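Local coordinates for protein beta-galactosidase/beta-glucuronidase (Faecalibacterium prausnitzii L2-6, PDB 6MVF) that binds flavin mononucleotide and, as a family 2 glycoside hydrolase of the human gut microbiome, acts as a beta-glucuronidase, at residues D369-V374 / H413-K418. Numbering follows the deposited sequence.
Sequences DAHTHV and HHDLQK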
# COMPACT_ATOMS: atom_id res chain seq x y z
N ASP A 369 -35.13 -5.58 36.85
CA ASP A 369 -33.91 -5.02 36.28
C ASP A 369 -33.16 -6.04 35.42
O ASP A 369 -32.63 -5.69 34.36
CB ASP A 369 -33.03 -4.46 37.40
CG ASP A 369 -33.51 -3.08 37.88
OD1 ASP A 369 -34.49 -2.57 37.31
OD2 ASP A 369 -32.90 -2.52 38.82
N ALA A 370 -33.14 -7.30 35.85
CA ALA A 370 -32.58 -8.35 35.00
C ALA A 370 -33.44 -8.60 33.76
O ALA A 370 -32.90 -8.93 32.69
CB ALA A 370 -32.42 -9.66 35.79
N HIS A 371 -34.76 -8.47 33.89
CA HIS A 371 -35.63 -8.53 32.72
C HIS A 371 -35.35 -7.37 31.79
O HIS A 371 -35.26 -7.54 30.57
CB HIS A 371 -37.11 -8.55 33.14
CG HIS A 371 -38.08 -8.61 32.00
ND1 HIS A 371 -38.70 -7.49 31.48
CD2 HIS A 371 -38.56 -9.66 31.28
CE1 HIS A 371 -39.50 -7.84 30.49
NE2 HIS A 371 -39.44 -9.15 30.34
N THR A 372 -35.17 -6.17 32.35
CA THR A 372 -34.87 -5.01 31.52
C THR A 372 -33.51 -5.16 30.82
O THR A 372 -33.39 -4.83 29.64
CB THR A 372 -34.93 -3.75 32.37
OG1 THR A 372 -36.30 -3.52 32.72
CG2 THR A 372 -34.37 -2.53 31.61
N HIS A 373 -32.50 -5.67 31.52
CA HIS A 373 -31.22 -5.92 30.86
C HIS A 373 -31.40 -6.79 29.62
O HIS A 373 -30.91 -6.45 28.53
CB HIS A 373 -30.24 -6.59 31.83
CG HIS A 373 -28.94 -7.00 31.21
ND1 HIS A 373 -27.76 -6.32 31.44
CD2 HIS A 373 -28.63 -8.03 30.39
CE1 HIS A 373 -26.78 -6.91 30.77
NE2 HIS A 373 -27.28 -7.95 30.13
N VAL A 374 -32.09 -7.92 29.76
CA VAL A 374 -32.14 -8.88 28.65
C VAL A 374 -32.86 -8.27 27.45
O VAL A 374 -32.36 -8.33 26.32
CB VAL A 374 -32.79 -10.20 29.12
CG1 VAL A 374 -33.50 -10.88 27.99
CG2 VAL A 374 -31.72 -11.16 29.70
N HIS A 413 -38.88 -15.67 27.82
CA HIS A 413 -38.64 -16.19 26.48
C HIS A 413 -39.77 -15.83 25.53
O HIS A 413 -39.53 -15.61 24.34
CB HIS A 413 -38.40 -17.70 26.53
CG HIS A 413 -37.02 -18.08 26.98
ND1 HIS A 413 -36.57 -17.84 28.26
CD2 HIS A 413 -36.00 -18.67 26.33
CE1 HIS A 413 -35.32 -18.26 28.37
NE2 HIS A 413 -34.95 -18.78 27.21
N HIS A 414 -41.01 -15.72 26.02
CA HIS A 414 -42.07 -15.23 25.15
C HIS A 414 -41.92 -13.74 24.88
O HIS A 414 -42.15 -13.29 23.75
CB HIS A 414 -43.44 -15.54 25.77
CG HIS A 414 -43.76 -17.01 25.83
ND1 HIS A 414 -44.07 -17.66 27.00
CD2 HIS A 414 -43.83 -17.95 24.85
CE1 HIS A 414 -44.30 -18.94 26.75
NE2 HIS A 414 -44.15 -19.14 25.45
N ASP A 415 -41.52 -12.96 25.89
CA ASP A 415 -41.23 -11.54 25.68
C ASP A 415 -40.16 -11.35 24.61
O ASP A 415 -40.28 -10.49 23.74
CB ASP A 415 -40.78 -10.87 26.99
CG ASP A 415 -41.89 -10.85 28.06
OD1 ASP A 415 -43.07 -10.91 27.69
OD2 ASP A 415 -41.58 -10.78 29.28
N LEU A 416 -39.10 -12.17 24.66
CA LEU A 416 -38.02 -12.08 23.69
C LEU A 416 -38.47 -12.53 22.30
O LEU A 416 -38.09 -11.91 21.30
CB LEU A 416 -36.82 -12.92 24.16
CG LEU A 416 -35.92 -12.29 25.21
CD1 LEU A 416 -35.04 -13.33 25.92
CD2 LEU A 416 -35.07 -11.18 24.57
N GLN A 417 -39.26 -13.60 22.22
CA GLN A 417 -39.79 -14.00 20.92
C GLN A 417 -40.65 -12.89 20.33
O GLN A 417 -40.56 -12.59 19.13
CB GLN A 417 -40.60 -15.29 21.04
CG GLN A 417 -41.36 -15.66 19.76
CD GLN A 417 -40.46 -16.21 18.67
OE1 GLN A 417 -39.25 -16.39 18.88
NE2 GLN A 417 -41.03 -16.48 17.50
N LYS A 418 -41.46 -12.24 21.17
CA LYS A 418 -42.32 -11.16 20.69
C LYS A 418 -41.50 -9.96 20.23
O LYS A 418 -41.85 -9.30 19.25
CB LYS A 418 -43.32 -10.76 21.77
CG LYS A 418 -44.40 -9.82 21.25
CD LYS A 418 -44.95 -8.88 22.33
CE LYS A 418 -46.11 -8.04 21.78
NZ LYS A 418 -46.63 -7.01 22.74
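His-371 and Asp-415 make the polar half of this helix-to-helix contact. NE2 of His-371 donates its hydrogen to OD2 of Asp-415 over 2.9 Å, a somewhat bent bond with an N-H...O angle of 146°. The carboxylate meets the imidazole at its edge and stands almost perpendicular to the ring, the two planes 83° apart. The oxygen is used from its anti side, with the donor lifted out of the carboxylate plane. With CG opposite the backbone N (chi1 180°), the imidazole extends across the gap until its far nitrogen touches the acid. A carboxylate so close would probably raise the basicity of the ring. The side chain of His-371 is about 13 Å from the bound flavin mononucleotide.

About one turn beyond His-371, and next in sequence to Asp-415, the apolar half is a small branched-chain contact: CG1 of Val-374 sits against the forked end of Leu-416, 3.6 Å from CD1 and 3.8 Å from CD2. Both residues are buried, whereas the histidine and aspartate are partly exposed, so the hydrogen bond borders the greasy pair on its more open flank. The two segments bury about 150 Å² between them, both sides summed.

Further along helix 368-385 comes the FMN-binding Lys-379, its side chain about 8 Å from that of Leu-416. Leu-416 also packs on Ile-396, Phe-360 and Met-378, and Val-374 touches Tyr-147. The contact joins successive outer helices of the beta/alpha (TIM) barrel, 368-385 before and 407-423 after parallel strand 391-398, packed side by side around it.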